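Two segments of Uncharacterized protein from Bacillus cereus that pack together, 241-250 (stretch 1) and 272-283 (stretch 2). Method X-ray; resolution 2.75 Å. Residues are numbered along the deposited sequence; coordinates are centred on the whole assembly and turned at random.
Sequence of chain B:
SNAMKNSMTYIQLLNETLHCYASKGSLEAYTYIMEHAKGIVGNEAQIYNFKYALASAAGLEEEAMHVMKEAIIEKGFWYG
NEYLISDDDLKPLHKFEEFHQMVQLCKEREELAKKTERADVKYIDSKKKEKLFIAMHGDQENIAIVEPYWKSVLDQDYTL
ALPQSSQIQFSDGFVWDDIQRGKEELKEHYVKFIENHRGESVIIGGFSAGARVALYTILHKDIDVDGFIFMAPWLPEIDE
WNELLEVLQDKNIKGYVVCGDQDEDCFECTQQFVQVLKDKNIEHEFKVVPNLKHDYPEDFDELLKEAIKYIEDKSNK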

# COMPACT_ATOMS: atom_id res chain seq x y z
N TRP B 241 27.61 -5.42 23.94
CA TRP B 241 27.12 -5.67 22.59
C TRP B 241 27.86 -4.90 21.50
O TRP B 241 27.37 -4.82 20.37
N ASN B 242 29.04 -4.38 21.81
CA ASN B 242 29.84 -3.64 20.84
C ASN B 242 30.07 -4.40 19.53
O ASN B 242 29.93 -3.81 18.45
N GLU B 243 30.40 -5.69 19.60
CA GLU B 243 30.66 -6.47 18.38
C GLU B 243 29.37 -6.64 17.57
O GLU B 243 29.34 -6.39 16.36
N LEU B 244 28.31 -7.07 18.24
CA LEU B 244 27.03 -7.28 17.60
C LEU B 244 26.41 -6.06 16.95
O LEU B 244 25.66 -6.19 15.98
N LEU B 245 26.73 -4.87 17.46
CA LEU B 245 26.21 -3.63 16.88
C LEU B 245 26.68 -3.42 15.43
O LEU B 245 26.16 -2.58 14.73
N GLU B 246 27.70 -4.18 15.01
CA GLU B 246 28.21 -4.10 13.64
C GLU B 246 27.08 -4.38 12.67
O GLU B 246 26.95 -3.74 11.64
N VAL B 247 26.26 -5.36 13.03
CA VAL B 247 25.13 -5.78 12.21
C VAL B 247 24.33 -4.60 11.67
O VAL B 247 23.75 -4.67 10.59
N LEU B 248 24.32 -3.50 12.40
CA LEU B 248 23.57 -2.31 11.97
C LEU B 248 24.18 -1.57 10.77
O LEU B 248 23.47 -0.88 10.03
N GLN B 249 25.49 -1.71 10.56
CA GLN B 249 26.18 -1.03 9.46
C GLN B 249 26.38 -1.90 8.23
O GLN B 249 26.76 -1.38 7.19
N ASP B 250 26.11 -3.20 8.35
CA ASP B 250 26.29 -4.11 7.21
C ASP B 250 24.94 -4.41 6.54
O ASP B 250 24.91 -5.01 5.48
N GLN B 272 24.37 6.45 25.80
CA GLN B 272 25.55 5.61 25.53
C GLN B 272 25.32 4.87 24.22
O GLN B 272 26.23 4.71 23.42
N PHE B 273 24.10 4.39 24.04
CA PHE B 273 23.73 3.67 22.84
C PHE B 273 23.87 4.57 21.63
O PHE B 273 24.51 4.20 20.65
N VAL B 274 23.30 5.76 21.71
CA VAL B 274 23.38 6.72 20.61
C VAL B 274 24.84 7.03 20.26
O VAL B 274 25.17 7.29 19.11
N GLN B 275 25.70 7.03 21.28
CA GLN B 275 27.13 7.29 21.08
C GLN B 275 27.75 6.23 20.17
O GLN B 275 28.47 6.55 19.23
N VAL B 276 27.43 4.96 20.43
CA VAL B 276 27.94 3.87 19.62
C VAL B 276 27.38 3.99 18.19
O VAL B 276 28.11 3.78 17.23
N LEU B 277 26.10 4.32 18.05
CA LEU B 277 25.50 4.46 16.72
C LEU B 277 26.26 5.50 15.90
O LEU B 277 26.33 5.38 14.68
N LYS B 278 26.79 6.53 16.57
CA LYS B 278 27.57 7.58 15.89
C LYS B 278 28.99 7.05 15.57
O LYS B 278 29.52 7.25 14.46
N ASP B 279 29.59 6.36 16.54
CA ASP B 279 30.91 5.76 16.40
C ASP B 279 30.96 4.77 15.23
O ASP B 279 31.98 4.68 14.53
N LYS B 280 29.86 4.03 15.02
CA LYS B 280 29.77 3.04 13.94
C LYS B 280 29.04 3.54 12.71
O LYS B 280 28.57 2.76 11.88
N ASN B 281 28.94 4.87 12.65
CA ASN B 281 28.30 5.59 11.57
C ASN B 281 27.00 4.95 11.05
O ASN B 281 26.88 4.65 9.87
N ILE B 282 26.04 4.75 11.95
CA ILE B 282 24.75 4.15 11.60
C ILE B 282 23.76 5.29 11.40
O ILE B 282 23.55 6.08 12.32
N GLU B 283 23.13 5.36 10.23
CA GLU B 283 22.18 6.46 9.98
C GLU B 283 21.08 6.39 11.08
O GLU B 283 20.44 5.36 11.28

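The contact buries 460 Å², both sides summed, and its plan is compact: stretch 1 supplies two leucines to an apolar seam, flanked by polar residues that meet a single lysine of stretch 2. That lysine, Lys280, follows directly on the helix of stretch 2 and is the first residue there to leave helical phi/psi.

Trp241 opens the walk without a contact; its CA-to-CB bond points sideways, its chi1 is m, and the side chain stays out of contact with stretch 2. Asn242 also leaves its backbone sideways, but a t chi1 brings its amide nearer. There Lys280 NZ donates a hydrogen bond to Asn242 OD1 at 2.7 Å. The ammonium group sits too close to a neighbour in the model, so its exact place, and with it this length, deserves caution. The reach itself is clear: Lys280 starts with chi1 m and then runs t, t, t, an extended chain that covers the gap between the backbones and has 103 Å² covered by stretch 1, the largest share of any residue here.

Glu243 (chi1 p) and Leu244 (chi1 m) point away. Leu245 turns toward the helix in an m, t rotamer, and its two methyls find different partners: CD1 lies 3.3 Å from Val276 CG1, a tight fit, while CD2 approaches Phe273 CE1 at 4.0 Å, meeting the ring at its edge, near its plane. Phe273 starts sideways, and its t chi1 carries the ring nearer; Val276, also t, points straight toward stretch 1.

Glu246 and Val247, both with chi1 t, point away again, and then Leu248 repeats the m, t choice of Leu245 three residues on. The spacing matters because both leucines thereby point toward stretch 2, where each meets its own pair of residues. Leu248 CD1 touches Leu277 CD2 at 3.7 Å, while its CB rests 3.6 Å from Ile282 CD1. Leu277, m, t, reaches in from a sideways start; Ile282, m, m, points toward stretch 1 from beyond the helix.

Gln249 also points toward stretch 2, with chi1 p and chi2 t. Its CB packs 3.4 Å from Ile282 CD1, so the same isoleucine methyl meets two successive residues where the backbones run close, the CA atoms of Gln249 and Ile282 being 5.8 Å apart. Asp250, chi1 p, points away and ends the contact. The rule to read is plain: paired leucines of one rotamer make the apolar seam, and a long lysine spans to an asparagine at its exposed margin.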

# COMPACT_ATOMS: atom_id res chain seq x y z
CB TRP B 241 25.61 -5.43 22.44
CG TRP B 241 24.74 -6.26 23.36
CD1 TRP B 241 24.99 -7.53 23.81
CD2 TRP B 241 23.34 -6.04 23.62
NE1 TRP B 241 23.91 -8.02 24.51
CE2 TRP B 241 22.88 -7.13 24.38
CE3 TRP B 241 22.46 -4.98 23.34
CZ2 TRP B 241 21.57 -7.19 24.89
CZ3 TRP B 241 21.17 -5.04 23.84
CH2 TRP B 241 20.74 -6.14 24.61
CB ASN B 242 31.19 -3.22 21.45
CG ASN B 242 32.04 -2.37 20.51
OD1 ASN B 242 31.51 -1.51 19.79
ND2 ASN B 242 33.35 -2.55 20.57
CB GLU B 243 31.31 -7.86 18.65
CG GLU B 243 30.42 -9.03 19.13
CD GLU B 243 29.79 -8.87 20.50
OE1 GLU B 243 29.95 -7.80 21.13
OE2 GLU B 243 29.12 -9.83 20.95
CB LEU B 244 26.07 -7.91 18.60
CG LEU B 244 26.36 -9.38 18.86
CD1 LEU B 244 25.65 -9.91 20.08
CD2 LEU B 244 26.00 -10.21 17.64
CB LEU B 245 26.54 -2.43 17.77
CG LEU B 245 25.80 -2.39 19.12
CD1 LEU B 245 26.37 -1.35 20.07
CD2 LEU B 245 24.31 -2.19 18.93
CB GLU B 246 29.30 -5.15 13.43
CG GLU B 246 29.80 -5.26 11.99
CD GLU B 246 30.87 -6.33 11.82
OE1 GLU B 246 31.48 -6.75 12.83
OE2 GLU B 246 31.13 -6.74 10.66
CB VAL B 247 24.21 -6.74 12.99
CG1 VAL B 247 22.98 -7.11 12.17
CG2 VAL B 247 24.96 -8.01 13.39
CB LEU B 248 23.43 -1.35 13.14
CG LEU B 248 22.74 -1.91 14.40
CD1 LEU B 248 22.78 -0.86 15.51
CD2 LEU B 248 21.32 -2.36 14.12
CB GLN B 249 27.52 -0.45 9.93
CG GLN B 249 28.47 -1.45 10.59
CD GLN B 249 29.70 -0.79 11.18
OE1 GLN B 249 30.02 0.35 10.84
NE2 GLN B 249 30.39 -1.51 12.05
CB ASP B 250 27.11 -5.38 7.57
CG ASP B 250 26.49 -6.19 8.68
OD1 ASP B 250 25.43 -5.79 9.18
OD2 ASP B 250 27.05 -7.22 9.08
CB GLN B 272 25.76 4.55 26.60
CG GLN B 272 25.98 5.08 28.00
CD GLN B 272 26.08 3.97 29.02
OE1 GLN B 272 26.21 2.80 28.65
NE2 GLN B 272 26.01 4.32 30.30
CB PHE B 273 22.33 3.11 23.00
CG PHE B 273 21.77 2.47 21.76
CD1 PHE B 273 22.30 1.29 21.28
CD2 PHE B 273 20.63 2.98 21.16
CE1 PHE B 273 21.78 0.68 20.15
CE2 PHE B 273 20.09 2.37 20.05
CZ PHE B 273 20.67 1.21 19.54
CB VAL B 274 22.64 8.04 20.95
CG1 VAL B 274 22.89 9.09 19.89
CG2 VAL B 274 21.14 7.77 21.10
CB GLN B 275 27.84 7.32 22.44
CG GLN B 275 29.34 7.53 22.38
CD GLN B 275 29.76 8.84 21.73
OE1 GLN B 275 28.93 9.65 21.32
NE2 GLN B 275 31.07 9.04 21.64
CB VAL B 276 27.57 2.50 20.20
CG1 VAL B 276 28.06 1.40 19.27
CG2 VAL B 276 28.14 2.32 21.60
CB LEU B 277 24.01 4.87 16.78
CG LEU B 277 22.97 3.96 17.43
CD1 LEU B 277 21.60 4.58 17.24
CD2 LEU B 277 22.96 2.56 16.84
CB LYS B 278 27.65 8.84 16.76
CG LYS B 278 28.46 9.96 16.12
CD LYS B 278 28.59 11.19 17.00
CE LYS B 278 29.50 12.22 16.32
NZ LYS B 278 29.70 13.47 17.11
CB ASP B 279 31.31 5.01 17.68
CG ASP B 279 31.46 5.93 18.89
OD1 ASP B 279 31.68 7.15 18.69
OD2 ASP B 279 31.41 5.42 20.04
CB LYS B 280 29.15 1.75 14.45
CG LYS B 280 30.03 1.19 15.54
CD LYS B 280 29.74 -0.23 15.94
CE LYS B 280 30.72 -0.62 17.03
NZ LYS B 280 30.73 -2.08 17.27
CB ASN B 281 29.33 5.79 10.46
CG ASN B 281 28.86 6.74 9.38
OD1 ASN B 281 27.73 7.22 9.40
ND2 ASN B 281 29.75 7.04 8.44
CB ILE B 282 24.20 3.26 12.74
CG1 ILE B 282 25.27 2.28 13.24
CG2 ILE B 282 22.95 2.54 12.27
CD1 ILE B 282 25.72 1.28 12.21
CB GLU B 283 21.62 6.41 8.55
CG GLU B 283 21.08 7.76 8.08
CD GLU B 283 20.62 7.75 6.63
OE1 GLU B 283 20.75 6.70 5.96
OE2 GLU B 283 20.15 8.81 6.15